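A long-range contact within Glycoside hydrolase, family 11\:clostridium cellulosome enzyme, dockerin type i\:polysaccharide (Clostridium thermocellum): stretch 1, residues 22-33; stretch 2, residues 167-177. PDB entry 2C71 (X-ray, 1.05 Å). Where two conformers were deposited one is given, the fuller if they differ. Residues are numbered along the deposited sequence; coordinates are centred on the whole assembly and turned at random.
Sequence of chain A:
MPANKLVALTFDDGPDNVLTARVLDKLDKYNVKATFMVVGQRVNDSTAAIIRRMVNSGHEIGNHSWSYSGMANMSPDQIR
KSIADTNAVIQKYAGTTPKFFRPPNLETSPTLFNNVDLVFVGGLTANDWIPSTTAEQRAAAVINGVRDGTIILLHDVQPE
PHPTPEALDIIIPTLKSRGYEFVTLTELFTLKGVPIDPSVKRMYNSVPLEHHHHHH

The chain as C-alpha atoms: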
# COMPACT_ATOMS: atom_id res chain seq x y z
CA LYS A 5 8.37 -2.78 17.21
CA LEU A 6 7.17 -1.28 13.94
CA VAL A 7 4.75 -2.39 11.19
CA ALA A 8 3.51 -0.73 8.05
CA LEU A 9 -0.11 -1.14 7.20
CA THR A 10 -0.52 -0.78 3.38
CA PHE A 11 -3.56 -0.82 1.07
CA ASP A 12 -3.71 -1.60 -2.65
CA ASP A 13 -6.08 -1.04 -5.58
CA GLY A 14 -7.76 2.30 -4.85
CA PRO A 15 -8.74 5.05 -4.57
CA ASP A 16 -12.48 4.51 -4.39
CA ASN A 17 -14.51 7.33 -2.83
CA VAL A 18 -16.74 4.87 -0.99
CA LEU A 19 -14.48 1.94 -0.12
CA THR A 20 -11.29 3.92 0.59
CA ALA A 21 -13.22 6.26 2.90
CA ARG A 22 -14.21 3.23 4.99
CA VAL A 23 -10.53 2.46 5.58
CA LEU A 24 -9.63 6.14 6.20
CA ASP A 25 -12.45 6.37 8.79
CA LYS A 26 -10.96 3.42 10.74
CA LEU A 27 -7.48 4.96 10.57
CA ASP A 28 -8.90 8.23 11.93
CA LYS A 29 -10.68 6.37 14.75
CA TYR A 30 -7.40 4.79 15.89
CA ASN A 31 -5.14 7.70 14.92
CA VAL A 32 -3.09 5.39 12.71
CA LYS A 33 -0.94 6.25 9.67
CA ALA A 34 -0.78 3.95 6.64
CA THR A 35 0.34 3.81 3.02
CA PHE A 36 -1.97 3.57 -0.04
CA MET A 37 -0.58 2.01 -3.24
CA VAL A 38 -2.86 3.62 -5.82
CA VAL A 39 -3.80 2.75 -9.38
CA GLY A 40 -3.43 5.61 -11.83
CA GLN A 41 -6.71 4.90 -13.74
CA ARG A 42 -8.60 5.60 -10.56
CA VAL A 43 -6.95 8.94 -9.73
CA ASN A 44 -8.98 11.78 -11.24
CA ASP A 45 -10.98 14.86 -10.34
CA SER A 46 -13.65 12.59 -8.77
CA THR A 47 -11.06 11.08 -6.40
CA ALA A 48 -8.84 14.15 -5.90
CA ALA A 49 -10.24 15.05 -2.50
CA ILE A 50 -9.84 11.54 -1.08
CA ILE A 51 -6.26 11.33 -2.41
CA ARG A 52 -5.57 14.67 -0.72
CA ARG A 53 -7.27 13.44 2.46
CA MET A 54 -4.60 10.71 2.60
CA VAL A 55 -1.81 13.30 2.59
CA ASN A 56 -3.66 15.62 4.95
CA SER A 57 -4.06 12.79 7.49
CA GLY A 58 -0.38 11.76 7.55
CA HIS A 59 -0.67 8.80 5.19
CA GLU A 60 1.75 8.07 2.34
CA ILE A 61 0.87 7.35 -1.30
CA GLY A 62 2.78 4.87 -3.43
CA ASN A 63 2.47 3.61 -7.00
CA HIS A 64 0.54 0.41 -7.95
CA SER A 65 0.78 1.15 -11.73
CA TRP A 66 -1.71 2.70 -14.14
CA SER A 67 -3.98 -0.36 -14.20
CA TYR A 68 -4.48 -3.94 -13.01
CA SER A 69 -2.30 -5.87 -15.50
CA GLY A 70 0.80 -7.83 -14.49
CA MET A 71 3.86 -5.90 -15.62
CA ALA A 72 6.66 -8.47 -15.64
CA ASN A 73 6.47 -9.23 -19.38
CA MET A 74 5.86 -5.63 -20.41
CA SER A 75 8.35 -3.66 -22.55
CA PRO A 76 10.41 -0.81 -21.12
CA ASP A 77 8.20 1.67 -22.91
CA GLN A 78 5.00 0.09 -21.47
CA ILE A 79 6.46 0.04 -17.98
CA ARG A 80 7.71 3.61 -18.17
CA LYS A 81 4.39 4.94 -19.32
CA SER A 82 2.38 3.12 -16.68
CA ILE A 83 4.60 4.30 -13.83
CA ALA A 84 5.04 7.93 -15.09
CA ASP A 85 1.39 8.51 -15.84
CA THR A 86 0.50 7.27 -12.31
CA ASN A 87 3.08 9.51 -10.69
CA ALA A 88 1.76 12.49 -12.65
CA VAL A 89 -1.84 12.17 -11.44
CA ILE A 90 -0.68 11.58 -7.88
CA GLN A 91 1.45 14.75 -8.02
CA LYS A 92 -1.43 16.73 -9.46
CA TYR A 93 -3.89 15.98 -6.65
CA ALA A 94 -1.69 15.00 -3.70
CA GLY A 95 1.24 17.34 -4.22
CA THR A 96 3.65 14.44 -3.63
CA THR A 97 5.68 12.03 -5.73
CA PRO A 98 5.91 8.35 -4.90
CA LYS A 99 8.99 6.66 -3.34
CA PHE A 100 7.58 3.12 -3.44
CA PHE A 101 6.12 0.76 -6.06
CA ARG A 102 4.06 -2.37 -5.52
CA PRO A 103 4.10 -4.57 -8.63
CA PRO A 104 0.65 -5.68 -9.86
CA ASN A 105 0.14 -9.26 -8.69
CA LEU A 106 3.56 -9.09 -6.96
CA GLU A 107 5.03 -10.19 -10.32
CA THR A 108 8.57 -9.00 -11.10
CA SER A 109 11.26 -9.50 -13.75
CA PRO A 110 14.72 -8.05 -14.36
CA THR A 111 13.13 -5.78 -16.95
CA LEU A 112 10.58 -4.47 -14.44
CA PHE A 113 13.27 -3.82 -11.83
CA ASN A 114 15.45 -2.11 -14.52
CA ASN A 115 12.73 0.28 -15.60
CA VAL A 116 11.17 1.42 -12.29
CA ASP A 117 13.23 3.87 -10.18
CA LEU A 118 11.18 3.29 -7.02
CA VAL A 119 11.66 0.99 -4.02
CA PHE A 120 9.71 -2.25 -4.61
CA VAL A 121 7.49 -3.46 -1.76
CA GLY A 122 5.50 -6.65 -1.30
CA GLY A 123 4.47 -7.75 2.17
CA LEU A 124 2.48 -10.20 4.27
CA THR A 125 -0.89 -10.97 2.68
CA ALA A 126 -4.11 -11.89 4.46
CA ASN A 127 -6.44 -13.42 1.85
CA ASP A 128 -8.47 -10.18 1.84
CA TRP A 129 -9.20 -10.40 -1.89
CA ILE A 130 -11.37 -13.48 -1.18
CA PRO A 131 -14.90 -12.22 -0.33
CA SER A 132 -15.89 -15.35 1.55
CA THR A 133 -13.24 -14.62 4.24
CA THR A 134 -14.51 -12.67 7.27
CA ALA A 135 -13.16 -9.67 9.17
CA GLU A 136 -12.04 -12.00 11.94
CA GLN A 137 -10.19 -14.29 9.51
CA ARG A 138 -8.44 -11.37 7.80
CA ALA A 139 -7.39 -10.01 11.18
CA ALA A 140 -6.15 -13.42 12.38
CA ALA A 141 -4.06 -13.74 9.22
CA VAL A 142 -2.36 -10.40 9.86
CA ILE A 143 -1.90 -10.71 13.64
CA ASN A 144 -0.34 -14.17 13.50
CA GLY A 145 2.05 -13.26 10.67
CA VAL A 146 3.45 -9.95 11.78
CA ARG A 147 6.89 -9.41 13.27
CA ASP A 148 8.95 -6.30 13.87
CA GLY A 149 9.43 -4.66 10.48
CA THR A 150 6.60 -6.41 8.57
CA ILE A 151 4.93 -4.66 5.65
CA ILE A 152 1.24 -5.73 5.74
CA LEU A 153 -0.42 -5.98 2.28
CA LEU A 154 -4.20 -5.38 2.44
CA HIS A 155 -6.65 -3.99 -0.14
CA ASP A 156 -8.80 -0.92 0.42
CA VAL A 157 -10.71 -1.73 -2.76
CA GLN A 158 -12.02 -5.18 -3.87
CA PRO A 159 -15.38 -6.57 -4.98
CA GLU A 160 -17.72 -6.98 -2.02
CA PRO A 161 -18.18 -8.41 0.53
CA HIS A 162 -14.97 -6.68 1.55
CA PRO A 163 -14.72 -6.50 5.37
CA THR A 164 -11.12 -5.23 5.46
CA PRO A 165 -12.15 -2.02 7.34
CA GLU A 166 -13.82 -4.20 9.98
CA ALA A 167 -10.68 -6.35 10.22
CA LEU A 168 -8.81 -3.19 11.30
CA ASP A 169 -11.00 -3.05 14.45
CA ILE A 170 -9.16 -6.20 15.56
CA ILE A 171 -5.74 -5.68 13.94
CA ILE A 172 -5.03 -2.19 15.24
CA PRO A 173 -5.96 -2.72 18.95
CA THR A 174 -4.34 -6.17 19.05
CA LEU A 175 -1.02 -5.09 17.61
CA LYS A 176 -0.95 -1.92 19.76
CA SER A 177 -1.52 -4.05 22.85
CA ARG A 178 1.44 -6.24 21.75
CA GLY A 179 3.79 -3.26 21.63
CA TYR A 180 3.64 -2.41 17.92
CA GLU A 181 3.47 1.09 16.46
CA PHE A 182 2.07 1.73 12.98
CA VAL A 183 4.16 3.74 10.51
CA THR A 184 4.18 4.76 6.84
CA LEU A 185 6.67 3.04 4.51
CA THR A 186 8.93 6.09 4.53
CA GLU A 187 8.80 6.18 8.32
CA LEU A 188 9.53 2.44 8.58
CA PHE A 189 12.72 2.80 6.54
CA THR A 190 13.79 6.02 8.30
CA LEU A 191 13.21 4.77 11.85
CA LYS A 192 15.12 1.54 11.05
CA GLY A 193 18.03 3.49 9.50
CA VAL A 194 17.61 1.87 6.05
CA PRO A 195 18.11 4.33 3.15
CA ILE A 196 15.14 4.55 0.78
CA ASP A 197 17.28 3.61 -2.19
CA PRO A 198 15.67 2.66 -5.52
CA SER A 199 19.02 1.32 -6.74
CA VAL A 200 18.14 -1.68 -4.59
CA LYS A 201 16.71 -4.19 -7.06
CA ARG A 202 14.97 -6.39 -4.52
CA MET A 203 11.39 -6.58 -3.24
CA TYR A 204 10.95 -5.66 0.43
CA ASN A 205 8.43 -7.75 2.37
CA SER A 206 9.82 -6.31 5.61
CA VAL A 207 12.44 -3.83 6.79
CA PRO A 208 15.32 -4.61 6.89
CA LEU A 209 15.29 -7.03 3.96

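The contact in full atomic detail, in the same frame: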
# COMPACT_ATOMS: atom_id res chain seq x y z
N ARG A 22 -14.00 4.13 3.86
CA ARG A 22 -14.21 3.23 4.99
C ARG A 22 -12.93 2.93 5.72
O ARG A 22 -12.90 2.86 6.96
CB ARG A 22 -14.87 1.92 4.53
CG ARG A 22 -16.22 2.06 3.93
CD ARG A 22 -16.69 0.70 3.43
NE ARG A 22 -17.94 0.89 2.75
CZ ARG A 22 -18.45 -0.01 1.95
NH1 ARG A 22 -17.79 -1.14 1.66
NH2 ARG A 22 -19.63 0.23 1.41
N VAL A 23 -11.84 2.70 4.97
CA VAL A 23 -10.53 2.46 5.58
C VAL A 23 -10.05 3.73 6.27
O VAL A 23 -9.60 3.67 7.43
CB VAL A 23 -9.52 1.98 4.56
CG1 VAL A 23 -8.10 1.96 5.11
CG2 VAL A 23 -9.89 0.55 4.07
N LEU A 24 -10.11 4.89 5.60
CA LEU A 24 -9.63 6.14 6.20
C LEU A 24 -10.38 6.44 7.50
O LEU A 24 -9.78 6.96 8.44
CB LEU A 24 -9.73 7.29 5.21
CG LEU A 24 -8.73 7.22 4.05
CD1 LEU A 24 -9.13 8.20 2.94
CD2 LEU A 24 -7.31 7.52 4.51
N ASP A 25 -11.67 6.14 7.55
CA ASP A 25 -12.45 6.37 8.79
C ASP A 25 -11.91 5.53 9.92
O ASP A 25 -11.87 6.01 11.06
CB ASP A 25 -13.91 6.12 8.56
CG ASP A 25 -14.61 7.16 7.69
OD1 ASP A 25 -14.09 8.24 7.43
OD2 ASP A 25 -15.80 6.89 7.33
N LYS A 26 -11.56 4.26 9.69
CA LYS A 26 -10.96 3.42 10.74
C LYS A 26 -9.62 3.99 11.18
O LYS A 26 -9.30 4.01 12.37
CB LYS A 26 -10.75 1.98 10.26
CG LYS A 26 -11.99 1.20 9.92
CD LYS A 26 -12.93 0.99 11.09
CE LYS A 26 -14.16 0.23 10.66
NZ LYS A 26 -15.13 0.06 11.69
N LEU A 27 -8.80 4.41 10.23
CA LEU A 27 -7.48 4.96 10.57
C LEU A 27 -7.62 6.23 11.38
O LEU A 27 -6.83 6.48 12.32
CB LEU A 27 -6.64 5.16 9.33
CG LEU A 27 -6.41 3.88 8.50
CD1 LEU A 27 -5.67 4.26 7.19
CD2 LEU A 27 -5.68 2.81 9.26
N ASP A 28 -8.63 7.04 11.11
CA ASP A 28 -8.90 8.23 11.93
C ASP A 28 -9.31 7.80 13.34
O ASP A 28 -8.88 8.42 14.33
CB ASP A 28 -10.02 9.10 11.32
CG ASP A 28 -9.64 9.91 10.08
OD1 ASP A 28 -8.43 10.13 9.85
OD2 ASP A 28 -10.60 10.34 9.38
N LYS A 29 -10.20 6.82 13.45
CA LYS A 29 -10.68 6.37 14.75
C LYS A 29 -9.55 5.98 15.67
O LYS A 29 -9.56 6.27 16.86
CB LYS A 29 -11.65 5.19 14.56
CG LYS A 29 -12.25 4.56 15.78
CD LYS A 29 -13.05 3.23 15.28
CE LYS A 29 -13.75 2.50 16.34
NZ LYS A 29 -14.54 1.39 15.75
N TYR A 30 -8.55 5.30 15.11
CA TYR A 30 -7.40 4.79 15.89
C TYR A 30 -6.16 5.68 15.83
O TYR A 30 -5.15 5.38 16.43
CB TYR A 30 -7.04 3.37 15.42
CG TYR A 30 -8.14 2.41 15.68
CD1 TYR A 30 -8.45 2.09 16.97
CD2 TYR A 30 -8.87 1.80 14.65
CE1 TYR A 30 -9.50 1.23 17.25
CE2 TYR A 30 -9.91 0.93 14.92
CZ TYR A 30 -10.23 0.64 16.23
OH TYR A 30 -11.27 -0.20 16.57
N ASN A 31 -6.27 6.79 15.09
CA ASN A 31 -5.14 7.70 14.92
C ASN A 31 -3.92 7.01 14.33
O ASN A 31 -2.80 7.19 14.81
CB ASN A 31 -4.78 8.36 16.26
CG ASN A 31 -3.80 9.50 16.09
OD1 ASN A 31 -3.00 9.78 16.99
ND2 ASN A 31 -3.85 10.17 14.95
N VAL A 32 -4.15 6.22 13.29
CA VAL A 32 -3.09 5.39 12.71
C VAL A 32 -2.72 5.87 11.31
O VAL A 32 -3.60 6.18 10.50
CB VAL A 32 -3.50 3.91 12.66
CG1 VAL A 32 -2.64 3.16 11.65
CG2 VAL A 32 -3.39 3.28 14.04
N LYS A 33 -1.43 5.91 11.02
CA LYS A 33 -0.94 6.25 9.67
C LYS A 33 -0.71 5.01 8.87
O LYS A 33 -0.27 4.00 9.41
CB LYS A 33 0.38 7.06 9.77
CG LYS A 33 0.16 8.44 10.50
CD LYS A 33 1.42 9.25 10.60
CE LYS A 33 1.16 10.56 11.45
NZ LYS A 33 0.56 10.35 12.85
N ALA A 167 -11.85 -5.63 9.73
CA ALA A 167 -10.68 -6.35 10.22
C ALA A 167 -9.77 -5.42 11.01
O ALA A 167 -9.10 -5.85 11.96
CB ALA A 167 -9.94 -6.99 9.08
N LEU A 168 -9.68 -4.15 10.62
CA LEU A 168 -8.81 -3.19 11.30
C LEU A 168 -9.24 -2.95 12.76
O LEU A 168 -8.40 -2.60 13.58
CB LEU A 168 -8.76 -1.85 10.55
CG LEU A 168 -8.22 -1.95 9.11
CD1 LEU A 168 -8.30 -0.57 8.44
CD2 LEU A 168 -6.79 -2.42 9.10
N ASP A 169 -10.53 -3.14 13.05
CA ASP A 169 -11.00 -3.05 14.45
C ASP A 169 -10.42 -4.09 15.37
O ASP A 169 -10.49 -3.90 16.59
CB ASP A 169 -12.53 -3.11 14.55
CG ASP A 169 -13.20 -1.86 14.03
OD1 ASP A 169 -12.77 -0.73 14.39
OD2 ASP A 169 -14.18 -2.01 13.27
N ILE A 170 -9.89 -5.20 14.82
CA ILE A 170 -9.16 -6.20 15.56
C ILE A 170 -7.66 -5.98 15.42
O ILE A 170 -6.92 -5.98 16.41
CB ILE A 170 -9.55 -7.62 15.13
CG1 ILE A 170 -11.03 -7.86 15.38
CG2 ILE A 170 -8.69 -8.66 15.82
CD1 ILE A 170 -11.57 -9.09 14.66
N ILE A 171 -7.18 -5.82 14.18
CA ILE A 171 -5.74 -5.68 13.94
C ILE A 171 -5.12 -4.56 14.75
O ILE A 171 -4.06 -4.76 15.36
CB ILE A 171 -5.47 -5.47 12.43
CG1 ILE A 171 -5.87 -6.73 11.62
CG2 ILE A 171 -4.03 -5.10 12.19
CD1 ILE A 171 -6.01 -6.46 10.13
N ILE A 172 -5.69 -3.36 14.65
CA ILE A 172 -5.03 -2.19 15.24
C ILE A 172 -4.95 -2.33 16.78
O ILE A 172 -3.85 -2.23 17.35
CB ILE A 172 -5.59 -0.88 14.69
CG1 ILE A 172 -5.21 -0.74 13.22
CG2 ILE A 172 -5.05 0.29 15.55
CD1 ILE A 172 -5.95 0.37 12.49
N PRO A 173 -6.07 -2.57 17.47
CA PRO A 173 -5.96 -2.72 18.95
C PRO A 173 -5.06 -3.88 19.36
O PRO A 173 -4.30 -3.76 20.33
CB PRO A 173 -7.40 -2.88 19.38
CG PRO A 173 -8.22 -2.23 18.31
CD PRO A 173 -7.49 -2.51 17.05
N THR A 174 -5.13 -5.01 18.65
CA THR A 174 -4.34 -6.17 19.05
C THR A 174 -2.85 -5.87 18.90
O THR A 174 -2.07 -6.11 19.84
CB THR A 174 -4.67 -7.42 18.23
OG1 THR A 174 -6.00 -7.83 18.51
CG2 THR A 174 -3.71 -8.58 18.54
N LEU A 175 -2.44 -5.33 17.77
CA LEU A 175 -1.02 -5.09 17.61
C LEU A 175 -0.54 -3.96 18.55
O LEU A 175 0.55 -4.04 19.10
CB LEU A 175 -0.67 -4.81 16.15
CG LEU A 175 -0.91 -5.99 15.20
CD1 LEU A 175 -0.41 -5.68 13.78
CD2 LEU A 175 -0.28 -7.31 15.76
N LYS A 176 -1.36 -2.93 18.76
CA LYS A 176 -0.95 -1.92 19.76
C LYS A 176 -0.73 -2.56 21.12
O LYS A 176 0.21 -2.21 21.85
CB LYS A 176 -1.96 -0.78 19.86
CG LYS A 176 -1.89 0.18 18.70
CD LYS A 176 -2.79 1.37 18.98
CE LYS A 176 -2.81 2.39 17.88
NZ LYS A 176 -3.45 3.67 18.36
N SER A 177 -1.61 -3.50 21.47
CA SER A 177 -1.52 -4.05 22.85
C SER A 177 -0.27 -4.96 22.92
O SER A 177 0.24 -5.18 24.02
CB SER A 177 -2.82 -4.78 23.16
OG SER A 177 -3.92 -3.87 23.24
O HOH W 1 -1.75 5.58 17.01

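The apolar centre of this contact is built around Leu168 and Ile172, one helical turn apart on the second stretch. Both point their CA-to-CB bonds toward the first stretch. Leu168 CD1 lies 4.2 Å from Val23 CG1 and 4.4 Å from Leu27 CD2. Leu168 CD1 also packs 4.0 Å from Lys26 CB, the aliphatic root of a charged side chain. Ile172 CD1 is 4.1 Å from Leu27 CD2, and Ile172 CG2 is 3.7 Å from both Tyr30 CB and Val32 CG2. Leu27 sets out sideways, but its end comes nearer and so reaches both residues. Val23, Leu27, Leu168, Ile172 and Val32 are buried, and their apolar side chains pack by van der Waals contact.

The backbones suit this arrangement. The two helices run in broadly the same direction, with 31° between their axes and a closest approach of 10.2 Å. Lys26 CA faces Leu168 CA at 7.0 Å, and Tyr30 CA faces Ile172 CA at 7.4 Å. The register therefore advances by four residues on each side, about one turn. The second helix is kinked where the N atoms of Ile170 and Pro173 lack a bond to the preceding turn. A proline nitrogen has no hydrogen to give.

Of all the residues here, Tyr30 has the most surface covered by the other stretch. Its side chain sits as a knob among Leu168, Asp169, Ile172 and Pro173. Ile172 and Pro173 lie over one face of the ring, with Tyr30 CE1 3.8 Å from Pro173 CG.

Asp169 gathers the polar contacts. Tyr30 OH donates a hydrogen bond to Asp169 OD1 at 2.7 Å. Lys29 NZ forms a salt bridge to the same Asp169 OD1 at 3.1 Å. Lys26 NZ forms a second salt bridge, to Asp169 OD2 at 2.8 Å. One carboxylate thus accepts from three side chains, and its negative charge is met by two lysines.

The other polar site lies where the first stretch leaves its helix. Asn31 has positive phi in a Schellman motif, with Val32 N bonded to Leu27 O at 2.9 Å and Asn31 N weakly to Asp28 O at 3.2 Å. Lys176 NZ donates to Tyr30 O at 3.1 Å. Lys176 NZ also donates to the O of water 1 at 2.9 Å, and the O of water 1 donates to Asn31 O at 2.9 Å. Lower on the same side chain, Lys176 CE rests 4.0 Å from Val32 CG2, which joins this site to the apolar centre.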